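Local coordinates for protein N-acetylglucosamine-specific lectin (Saxidomus purpuratus, PDB 6A7S) that binds N-acetylglucosamine and N-acetylgalactosamine as a calcium-containing C-type lectin, and so probably serves in carbohydrate recognition, at residues K33-S38 with S69-F74; L63-C68 with W103-P108; D120-C125 with W138-D143. All coordinates share one frame; numbering follows the deposited sequence.

The three contacts run across the C-type lectin domain from the calcium bound by Thr65, Glu67, Glu71 and Glu154 to the sugar site. Contacts 1 and 2, whose centres lie about 13 Å apart, share the calcium ion: Glu71 OE1 of contact 1 sits 3.1 Å from Thr65 O of contact 2, since both oxygens bind the same metal. Contact 3, which holds the N-acetylgalactosamine, is about 16 Å from contact 2 centre to centre and about 24 Å from contact 1, on the opposite side of the chain's centre. A tryptophan pair spans the interior between contacts 2 and 3, with Trp103 CH2 3.7 Å from Trp138 CZ2; Trp138 directly precedes the sugar-binding Asn139.

Contact 1: residues K33-S38 with S69-F74; sequences KFFGGS and SKEDDF. With CA (calcium ion), chain D.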
loop_
_atom_site.group_PDB
_atom_site.type_symbol
_atom_site.label_atom_id
_atom_site.label_comp_id
_atom_site.label_asym_id
_atom_site.label_seq_id
_atom_site.Cartn_x
_atom_site.Cartn_y
_atom_site.Cartn_z
ATOM N N LYS A 33 3.626 11.308 -11.899
ATOM C CA LYS A 33 3.979 12.019 -10.676
ATOM C C LYS A 33 4.062 11.044 -9.501
ATOM O O LYS A 33 3.280 10.081 -9.457
ATOM C CB LYS A 33 2.882 13.045 -10.396
ATOM C CG LYS A 33 2.766 14.119 -11.461
ATOM C CD LYS A 33 1.713 15.120 -11.058
ATOM C CE LYS A 33 1.012 15.744 -12.245
ATOM N NZ LYS A 33 1.799 16.890 -12.735
ATOM N N PHE A 34 4.977 11.341 -8.568
ATOM C CA PHE A 34 5.292 10.517 -7.384
ATOM C C PHE A 34 4.537 11.061 -6.177
ATOM O O PHE A 34 4.602 12.243 -5.875
ATOM C CB PHE A 34 6.798 10.466 -7.057
ATOM C CG PHE A 34 7.095 9.628 -5.828
ATOM C CD1 PHE A 34 6.941 8.236 -5.864
ATOM C CD2 PHE A 34 7.451 10.214 -4.615
ATOM C CE1 PHE A 34 7.131 7.460 -4.721
ATOM C CE2 PHE A 34 7.631 9.432 -3.471
ATOM C CZ PHE A 34 7.475 8.058 -3.523
ATOM N N PHE A 35 3.831 10.179 -5.486
ATOM C CA PHE A 35 3.332 10.484 -4.161
ATOM C C PHE A 35 3.162 9.188 -3.382
ATOM O O PHE A 35 2.481 8.276 -3.832
ATOM C CB PHE A 35 1.967 11.188 -4.175
ATOM C CG PHE A 35 1.374 11.320 -2.801
ATOM C CD1 PHE A 35 1.765 12.357 -1.975
ATOM C CD2 PHE A 35 0.544 10.329 -2.278
ATOM C CE1 PHE A 35 1.306 12.442 -0.668
ATOM C CE2 PHE A 35 0.092 10.410 -0.966
ATOM C CZ PHE A 35 0.444 11.484 -0.177
ATOM N N GLY A 36 3.725 9.152 -2.167
ATOM C CA GLY A 36 3.251 8.186 -1.173
ATOM C C GLY A 36 3.445 6.747 -1.578
ATOM O O GLY A 36 2.646 5.882 -1.200
ATOM N N GLY A 37 4.522 6.490 -2.324
ATOM C CA GLY A 37 4.834 5.142 -2.728
ATOM C C GLY A 37 4.147 4.713 -4.013
ATOM O O GLY A 37 4.278 3.535 -4.404
ATOM N N SER A 38 3.457 5.652 -4.698
ATOM C CA SER A 38 2.789 5.355 -5.952
ATOM C C SER A 38 3.252 6.343 -7.026
ATOM O O SER A 38 3.743 7.448 -6.718
ATOM C CB SER A 38 1.300 5.367 -5.788
ATOM O OG SER A 38 0.823 4.174 -5.241
ATOM N N SER A 69 -6.253 9.835 3.405
ATOM C CA SER A 69 -6.662 11.189 3.211
ATOM C C SER A 69 -5.475 11.944 2.644
ATOM O O SER A 69 -5.636 12.835 1.886
ATOM C CB SER A 69 -7.199 11.829 4.451
ATOM O OG SER A 69 -6.118 12.151 5.280
ATOM N N LYS A 70 -4.253 11.491 2.910
ATOM C CA LYS A 70 -3.101 12.222 2.303
ATOM C C LYS A 70 -3.041 12.066 0.773
ATOM O O LYS A 70 -2.649 12.985 0.072
ATOM C CB LYS A 70 -1.801 11.734 2.927
ATOM C CG LYS A 70 -1.590 12.269 4.331
ATOM C CD LYS A 70 -0.335 11.734 4.983
ATOM C CE LYS A 70 -0.372 11.879 6.479
ATOM N NZ LYS A 70 -0.042 13.276 6.819
ATOM N N GLU A 71 -3.419 10.885 0.286
ATOM C CA GLU A 71 -3.480 10.577 -1.117
ATOM C C GLU A 71 -4.679 11.314 -1.739
ATOM O O GLU A 71 -4.575 11.838 -2.777
ATOM C CB GLU A 71 -3.662 9.082 -1.347
ATOM C CG GLU A 71 -3.555 8.635 -2.802
ATOM C CD GLU A 71 -3.653 7.121 -3.025
ATOM O OE1 GLU A 71 -4.250 6.415 -2.200
ATOM O OE2 GLU A 71 -3.180 6.654 -4.062
ATOM N N ASP A 72 -5.811 11.287 -1.074
ATOM C CA ASP A 72 -6.944 12.107 -1.492
ATOM C C ASP A 72 -6.501 13.561 -1.691
ATOM O O ASP A 72 -6.853 14.235 -2.693
ATOM C CB ASP A 72 -8.066 11.936 -0.477
ATOM C CG ASP A 72 -9.284 12.805 -0.758
ATOM O OD1 ASP A 72 -10.049 12.435 -1.645
ATOM O OD2 ASP A 72 -9.444 13.822 -0.043
ATOM N N ASP A 73 -5.747 14.098 -0.752
ATOM C CA ASP A 73 -5.440 15.554 -0.816
ATOM C C ASP A 73 -4.344 15.786 -1.849
ATOM O O ASP A 73 -4.303 16.813 -2.522
ATOM C CB ASP A 73 -5.070 16.164 0.545
ATOM C CG ASP A 73 -5.383 17.674 0.650
ATOM O OD1 ASP A 73 -6.495 18.094 0.191
ATOM O OD2 ASP A 73 -4.520 18.425 1.161
ATOM N N PHE A 74 -3.460 14.794 -2.045
ATOM C CA PHE A 74 -2.462 14.904 -3.117
ATOM C C PHE A 74 -3.167 15.040 -4.490
ATOM O O PHE A 74 -2.887 15.970 -5.289
ATOM C CB PHE A 74 -1.514 13.695 -3.112
ATOM C CG PHE A 74 -0.773 13.560 -4.411
ATOM C CD1 PHE A 74 0.245 14.449 -4.741
ATOM C CD2 PHE A 74 -1.168 12.619 -5.342
ATOM C CE1 PHE A 74 0.920 14.334 -5.943
ATOM C CE2 PHE A 74 -0.479 12.495 -6.548
ATOM C CZ PHE A 74 0.553 13.362 -6.843
HETATM CA CA CA D . -3.575 4.365 -3.975
HETATM O O HOH W 1 -1.644 4.475 -2.417
#
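Strand 33-35, at the edge of its four-stranded antiparallel sheet, packs against the first turns of helix 69-79 through two phenylalanines, Phe35 and Phe74. Their side chains pass each other in opposite directions, with the ring planes nearly parallel (12°) but displaced, the centroids 4.8 Å apart, so little of one ring lies over the other. Each ring instead receives the methylene of the other residue. Phe35 CB stands 3.4 Å from the centroid of the Phe74 ring and only 3° off its normal, while Phe74 CB is 3.7 Å from the centroid of the Phe35 ring. These are reciprocal CH-pi contacts, and both depend on a CG anti to the backbone N (Phe35 chi1 172°), which lays each ring across the CB of its partner. Phenylalanine suits both positions because a flat, apolar ring can take a methylene on its face. Further out, Phe35 CZ reaches to 3.4 Å from Lys70 O, a carbonyl already accepting the helical bond from Phe74 N, and Phe35 CE2 lies 3.6 Å from Glu71 CA.

Strands 33-35 and 38-47 form a beta hairpin closed by a type I' turn from Phe35 to Ser38. Gly36 and Gly37 fill the two central places of the turn, where positive phi suits residues without a side chain. Tyr40, on the returning strand, packs on Phe35 and brings its ring against Phe74. On the second subunit, Cys22 packs on Phe35 and Lys70.

One residue along the helix from Lys70, Glu71 turns an extended side chain to the calcium ion and binds it with both oxygens, OE2 at 2.3 Å and OE1 at 2.8 Å. Tyr40 OH also hydrogen-bonds Glu71 OE2. Water 1 is a further ligand at 2.5 Å from the calcium, which Thr65, Glu67 and Glu154 also bind.

Contact 2: residues L63-C68 with W103-P108; sequences LVTVEC and WIDGSP. With CA (calcium ion), chain D; TRS (2-amino-2-hydroxymethyl-propane-1,3-diol), chain C.
Thr65 and Val66 lie over one face of the Trp103 indole, which provides most of the apolar part of this contact. Thr65 CA makes a CH-pi contact with the six-membered ring, 3.9 Å from its centroid, and Thr65 CB rests near the rim of the same face. Val66 follows with its backbone N above that face and its CB 3.8 Å from Trp103 CH2. The broad indole suits a position where it must underlie two consecutive residues of an extended loop. Phe109 and Trp138 meet it edge-to-face. Beyond the indole, Ile104 CD1 touches Leu63 CB, and both side chains also pack on helix 49-58.

The polar links across the segments run through other molecules. Water 2, in the indole plane at its edge, accepts from Trp103 NE1 and donates to Val66 O at 2.9 Å. A TRS molecule, probably from the crystallisation liquor, donates from O1 to Asp105 OD2. Its amine also lies very near Thr65 OG1, though the short separation makes details of that bond doubtful.

Within 103-108, Asp105 OD1 accepts from both Ser107 OG and Ser107 N, the latter at 2.9 Å. The bond from Ser107 N to Asp105 OD1 makes an Asx turn, which overlaps the type I turn from Trp103 to Gly106. Within 63-68, Thr65 OG1, placed between N and the carbonyl carbon (chi1 67°), donates to the syn lone pair of Glu67 OE2, steadying that carboxylate.

Calcium is bound by Thr65 O and Glu67 OE1, each at 2.3 Å, and TRS O3 adds a ligand at 2.4 Å. With Glu71 and Glu154 they form the acidic calcium site of this lectin, between helix 69-79 and strand 149-155 of the C-type lectin fold.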
loop_
_atom_site.group_PDB
_atom_site.type_symbol
_atom_site.label_atom_id
_atom_site.label_comp_id
_atom_site.label_asym_id
_atom_site.label_seq_id
_atom_site.Cartn_x
_atom_site.Cartn_y
_atom_site.Cartn_z
ATOM N N LEU A 63 -6.792 2.261 -12.858
ATOM C CA LEU A 63 -7.415 3.515 -12.333
ATOM C C LEU A 63 -7.099 3.619 -10.843
ATOM O O LEU A 63 -7.164 2.593 -10.124
ATOM C CB LEU A 63 -8.922 3.468 -12.525
ATOM C CG LEU A 63 -9.431 3.823 -13.917
ATOM C CD1 LEU A 63 -10.903 3.464 -14.079
ATOM C CD2 LEU A 63 -9.147 5.277 -14.266
ATOM N N VAL A 64 -6.844 4.846 -10.385
ATOM C CA VAL A 64 -6.362 5.146 -9.046
ATOM C C VAL A 64 -7.317 4.609 -7.981
ATOM O O VAL A 64 -8.535 4.595 -8.149
ATOM C CB VAL A 64 -6.116 6.643 -8.852
ATOM C CG1 VAL A 64 -7.459 7.366 -8.781
ATOM C CG2 VAL A 64 -5.261 6.895 -7.623
ATOM N N THR A 65 -6.728 4.088 -6.885
ATOM C CA THR A 65 -7.479 3.695 -5.666
ATOM C C THR A 65 -6.962 4.575 -4.542
ATOM O O THR A 65 -5.774 4.919 -4.489
ATOM C CB THR A 65 -7.412 2.186 -5.364
ATOM O OG1 THR A 65 -6.061 1.835 -5.017
ATOM C CG2 THR A 65 -7.903 1.354 -6.532
ATOM N N VAL A 66 -7.883 5.029 -3.680
ATOM C CA VAL A 66 -7.513 6.062 -2.747
ATOM C C VAL A 66 -7.651 5.536 -1.313
ATOM O O VAL A 66 -8.771 5.446 -0.773
ATOM C CB VAL A 66 -8.283 7.374 -2.974
ATOM C CG1 VAL A 66 -7.748 8.486 -2.095
ATOM C CG2 VAL A 66 -8.230 7.806 -4.428
ATOM N N GLU A 67 -6.497 5.168 -0.719
ATOM C CA GLU A 67 -6.492 4.435 0.559
ATOM C C GLU A 67 -6.437 5.393 1.741
ATOM O O GLU A 67 -6.646 4.947 2.863
ATOM C CB GLU A 67 -5.307 3.470 0.687
ATOM C CG GLU A 67 -5.464 2.239 -0.192
ATOM C CD GLU A 67 -5.227 2.429 -1.677
ATOM O OE1 GLU A 67 -4.499 3.416 -2.138
ATOM O OE2 GLU A 67 -5.777 1.602 -2.423
ATOM N N CYS A 68 -6.136 6.672 1.511
ATOM C CA CYS A 68 -5.943 7.523 2.670
ATOM C C CYS A 68 -6.072 9.020 2.352
ATOM O O CYS A 68 -5.987 9.425 1.200
ATOM C CB CYS A 68 -4.557 7.285 3.215
ATOM S SG CYS A 68 -3.356 7.671 1.942
ATOM N N TRP A 103 -13.275 -0.427 -4.409
ATOM C CA TRP A 103 -12.240 -0.329 -5.400
ATOM C C TRP A 103 -12.342 -1.498 -6.374
ATOM O O TRP A 103 -12.889 -2.561 -6.057
ATOM C CB TRP A 103 -10.869 -0.217 -4.741
ATOM C CG TRP A 103 -10.787 0.938 -3.793
ATOM C CD1 TRP A 103 -10.584 0.882 -2.445
ATOM C CD2 TRP A 103 -10.917 2.335 -4.128
ATOM N NE1 TRP A 103 -10.605 2.144 -1.915
ATOM C CE2 TRP A 103 -10.819 3.061 -2.917
ATOM C CE3 TRP A 103 -11.143 3.039 -5.315
ATOM C CZ2 TRP A 103 -10.919 4.451 -2.871
ATOM C CZ3 TRP A 103 -11.240 4.409 -5.267
ATOM C CH2 TRP A 103 -11.153 5.103 -4.063
ATOM N N ILE A 104 -11.873 -1.243 -7.600
ATOM C CA ILE A 104 -11.961 -2.203 -8.648
ATOM C C ILE A 104 -10.999 -3.358 -8.314
ATOM O O ILE A 104 -11.167 -4.395 -8.865
ATOM C CB ILE A 104 -11.683 -1.605 -10.057
ATOM C CG1 ILE A 104 -10.312 -0.918 -10.147
ATOM C CG2 ILE A 104 -12.817 -0.675 -10.499
ATOM C CD1 ILE A 104 -9.916 -0.471 -11.539
ATOM N N ASP A 105 -10.004 -3.177 -7.425
ATOM C CA ASP A 105 -9.147 -4.328 -7.045
ATOM C C ASP A 105 -9.897 -5.269 -6.098
ATOM O O ASP A 105 -9.289 -6.187 -5.621
ATOM C CB ASP A 105 -7.804 -3.939 -6.419
ATOM C CG ASP A 105 -7.908 -3.031 -5.218
ATOM O OD1 ASP A 105 -9.016 -2.937 -4.655
ATOM O OD2 ASP A 105 -6.895 -2.361 -4.902
ATOM N N GLY A 106 -11.192 -5.018 -5.841
ATOM C CA GLY A 106 -12.022 -5.818 -4.941
ATOM C C GLY A 106 -11.937 -5.370 -3.481
ATOM O O GLY A 106 -12.708 -5.810 -2.670
ATOM N N SER A 107 -11.038 -4.443 -3.128
ATOM C CA SER A 107 -10.863 -4.094 -1.712
ATOM C C SER A 107 -11.865 -3.021 -1.289
ATOM O O SER A 107 -12.152 -2.080 -2.023
ATOM C CB SER A 107 -9.467 -3.650 -1.435
ATOM O OG SER A 107 -9.209 -2.387 -2.018
ATOM N N PRO A 108 -12.391 -3.075 -0.058
ATOM C CA PRO A 108 -13.352 -2.075 0.377
ATOM C C PRO A 108 -12.655 -0.732 0.657
ATOM O O PRO A 108 -11.427 -0.642 0.815
ATOM C CB PRO A 108 -13.994 -2.712 1.621
ATOM C CG PRO A 108 -12.944 -3.679 2.158
ATOM C CD PRO A 108 -12.084 -4.080 0.972
HETATM CA CA CA D . -3.575 4.365 -3.975
HETATM C C TRS C . -3.010 0.434 -5.929
HETATM C C1 TRS C . -3.511 -0.773 -5.119
HETATM C C2 TRS C . -2.157 -0.097 -7.084
HETATM C C3 TRS C . -2.249 1.405 -4.980
HETATM N N TRS C . -4.196 1.152 -6.518
HETATM O O1 TRS C . -4.483 -1.385 -5.940
HETATM O O2 TRS C . -1.752 0.968 -7.928
HETATM O O3 TRS C . -3.183 2.025 -4.098
HETATM O O HOH W 2 -10.767 4.015 0.691
HETATM O O HOH W 1 -1.644 4.475 -2.417
#

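Contact 3: residues D120-C125 with W138-D143; sequences DNNKGC and WNDHVD. With NGA (2-acetamido-2-deoxy-beta-D-galactopyranose), chain B.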
loop_
_atom_site.group_PDB
_atom_site.type_symbol
_atom_site.label_atom_id
_atom_site.label_comp_id
_atom_site.label_asym_id
_atom_site.label_seq_id
_atom_site.Cartn_x
_atom_site.Cartn_y
_atom_site.Cartn_z
ATOM N N ASP A 120 -25.092 9.219 -4.343
ATOM C CA ASP A 120 -26.494 9.242 -4.796
ATOM C C ASP A 120 -27.042 7.806 -4.782
ATOM O O ASP A 120 -28.220 7.605 -4.768
ATOM C CB ASP A 120 -26.588 9.873 -6.184
ATOM C CG ASP A 120 -26.108 11.328 -6.181
ATOM O OD1 ASP A 120 -26.801 12.131 -5.554
ATOM O OD2 ASP A 120 -24.984 11.608 -6.701
ATOM N N ASN A 121 -26.148 6.826 -4.879
ATOM C CA ASN A 121 -26.473 5.421 -4.991
ATOM C C ASN A 121 -27.262 5.144 -6.264
ATOM O O ASN A 121 -28.384 4.657 -6.215
ATOM C CB ASN A 121 -27.187 4.877 -3.749
ATOM C CG ASN A 121 -26.238 4.850 -2.568
ATOM O OD1 ASN A 121 -26.584 5.310 -1.492
ATOM N ND2 ASN A 121 -25.017 4.377 -2.772
ATOM N N ASN A 122 -26.582 5.333 -7.396
ATOM C CA ASN A 122 -27.139 5.143 -8.711
ATOM C C ASN A 122 -26.441 3.948 -9.371
ATOM O O ASN A 122 -26.485 3.762 -10.558
ATOM C CB ASN A 122 -27.041 6.441 -9.518
ATOM C CG ASN A 122 -25.640 7.016 -9.609
ATOM O OD1 ASN A 122 -24.669 6.274 -9.430
ATOM N ND2 ASN A 122 -25.536 8.313 -9.909
ATOM N N LYS A 123 -25.771 3.153 -8.555
ATOM C CA LYS A 123 -25.007 2.003 -8.981
ATOM C C LYS A 123 -24.028 2.396 -10.100
ATOM O O LYS A 123 -23.790 1.630 -10.995
ATOM C CB LYS A 123 -25.934 0.879 -9.445
ATOM C CG LYS A 123 -26.968 0.404 -8.425
ATOM C CD LYS A 123 -27.573 -0.924 -8.823
ATOM C CE LYS A 123 -28.428 -1.545 -7.744
ATOM N NZ LYS A 123 -28.492 -3.010 -7.939
ATOM N N GLY A 124 -23.418 3.581 -10.017
ATOM C CA GLY A 124 -22.597 4.065 -11.089
ATOM C C GLY A 124 -21.109 3.852 -10.862
ATOM O O GLY A 124 -20.694 2.910 -10.196
ATOM N N CYS A 125 -20.319 4.774 -11.430
ATOM C CA CYS A 125 -18.843 4.749 -11.443
ATOM C C CYS A 125 -18.315 6.046 -10.826
ATOM O O CYS A 125 -18.927 7.105 -10.979
ATOM C CB CYS A 125 -18.339 4.642 -12.873
ATOM S SG CYS A 125 -18.543 2.980 -13.568
ATOM N N TRP A 138 -15.416 12.689 -4.156
ATOM C CA TRP A 138 -15.944 11.652 -4.975
ATOM C C TRP A 138 -17.465 11.837 -5.253
ATOM O O TRP A 138 -18.195 12.280 -4.388
ATOM C CB TRP A 138 -15.756 10.302 -4.292
ATOM C CG TRP A 138 -14.393 9.960 -3.799
ATOM C CD1 TRP A 138 -13.177 10.489 -4.119
ATOM C CD2 TRP A 138 -14.155 8.861 -2.928
ATOM N NE1 TRP A 138 -12.196 9.822 -3.451
ATOM C CE2 TRP A 138 -12.766 8.809 -2.722
ATOM C CE3 TRP A 138 -14.998 7.958 -2.271
ATOM C CZ2 TRP A 138 -12.205 7.873 -1.859
ATOM C CZ3 TRP A 138 -14.432 7.006 -1.449
ATOM C CH2 TRP A 138 -13.052 6.986 -1.233
ATOM N N ASN A 139 -17.881 11.493 -6.473
ATOM C CA ASN A 139 -19.265 11.371 -6.886
ATOM C C ASN A 139 -19.429 10.039 -7.603
ATOM O O ASN A 139 -18.470 9.560 -8.239
ATOM C CB ASN A 139 -19.751 12.527 -7.773
ATOM C CG ASN A 139 -21.177 12.331 -8.275
ATOM O OD1 ASN A 139 -22.115 12.079 -7.502
ATOM N ND2 ASN A 139 -21.326 12.380 -9.587
ATOM N N ASP A 140 -20.645 9.472 -7.496
ATOM C CA ASP A 140 -21.037 8.361 -8.312
ATOM C C ASP A 140 -21.825 8.897 -9.507
ATOM O O ASP A 140 -22.861 9.569 -9.353
ATOM C CB ASP A 140 -21.828 7.280 -7.554
ATOM C CG ASP A 140 -22.994 7.748 -6.700
ATOM O OD1 ASP A 140 -23.151 8.990 -6.466
ATOM O OD2 ASP A 140 -23.776 6.829 -6.271
ATOM N N HIS A 141 -21.301 8.578 -10.698
ATOM C CA HIS A 141 -21.925 8.965 -11.950
ATOM C C HIS A 141 -22.643 7.773 -12.557
ATOM O O HIS A 141 -22.048 6.706 -12.746
ATOM C CB HIS A 141 -20.910 9.495 -12.952
ATOM C CG HIS A 141 -21.548 10.130 -14.130
ATOM N ND1 HIS A 141 -22.200 11.370 -14.040
ATOM C CD2 HIS A 141 -21.652 9.706 -15.408
ATOM C CE1 HIS A 141 -22.679 11.658 -15.220
ATOM N NE2 HIS A 141 -22.302 10.687 -16.105
ATOM N N VAL A 142 -23.880 8.029 -12.989
ATOM C CA VAL A 142 -24.789 6.951 -13.400
ATOM C C VAL A 142 -24.319 6.229 -14.675
ATOM O O VAL A 142 -24.665 5.067 -14.846
ATOM C CB VAL A 142 -26.217 7.490 -13.565
ATOM C CG1 VAL A 142 -26.322 8.491 -14.691
ATOM C CG2 VAL A 142 -27.232 6.362 -13.718
ATOM N N ASP A 143 -23.579 6.929 -15.550
ATOM C CA ASP A 143 -23.147 6.492 -16.881
ATOM C C ASP A 143 -21.666 6.109 -16.862
ATOM O O ASP A 143 -20.802 6.973 -16.927
ATOM C CB ASP A 143 -23.366 7.603 -17.912
ATOM C CG ASP A 143 -22.866 7.280 -19.298
ATOM O OD1 ASP A 143 -22.721 6.046 -19.621
ATOM O OD2 ASP A 143 -22.616 8.246 -20.052
HETATM C C1 NGA B . -22.801 16.226 -12.359
HETATM C C2 NGA B . -22.176 14.850 -12.087
HETATM C C3 NGA B . -23.455 14.024 -12.146
HETATM C C4 NGA B . -24.499 14.655 -11.173
HETATM C C5 NGA B . -24.587 16.174 -11.193
HETATM C C6 NGA B . -25.608 16.882 -10.263
HETATM C C7 NGA B . -20.244 13.676 -13.042
HETATM C C8 NGA B . -19.649 13.265 -14.381
HETATM N N2 NGA B . -21.344 14.403 -13.181
HETATM O O1 NGA B . -22.381 17.123 -13.348
HETATM O O3 NGA B . -23.170 12.651 -11.932
HETATM O O4 NGA B . -24.061 14.126 -9.930
HETATM O O5 NGA B . -23.243 16.733 -11.102
HETATM O O6 NGA B . -26.923 16.388 -10.586
HETATM O O7 NGA B . -19.823 13.319 -11.967
HETATM O O HOH W 3 -25.163 11.623 -9.365
HETATM O O HOH W 4 -25.728 3.506 -13.118
#
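The carboxylates of Asp120 and Asp140 lie with their planes only 8° apart, Asp120 OD2 being 3.2 Å from Asp140 OD1, while the Asn139 amide is turned 78° from the Asp120 group. The His141 ring carries C8 of the N-acetylgalactosamine over one face and has Asp143 O and the sugar C3 at its edge, in plane. Trp138-Asn139-Asp140 is the WND motif of C-type lectins, and Asp120, Asn139 and Asp140 have been seen to bind a second calcium. Here Lys118 NZ forms a salt bridge with Asp120 OD2 and bonds Asn139 OD1, which probably eases the gathering of acceptors.

With CG between its backbone N and carbonyl carbon (chi1 49°), Asp140 turns its carboxylate toward the loop 120-122. Its OD1 accepts from Asp120 N through the syn lone pair at 2.9 Å, and its OD2 takes weak bonds from Asn121 N and Asn122 N. Asn122 ND2 returns to Asp140 O at 3.0 Å, standing well above that carbonyl plane. Cys125 and His141 form an antiparallel hydrogen-bonded pair, with His141 N to Cys125 O at 2.8 Å. Next to it Gly124 CA comes within 3.2 Å of His141 O, leaving no room for a side chain.

Asn139 and His141 bond the sugar directly: Asn139 ND2 donates to both O3 and O7, His141 ND1 shares a 2.7 Å hydrogen bond with O3, and water 3 joins Asp120 OD2 to O4.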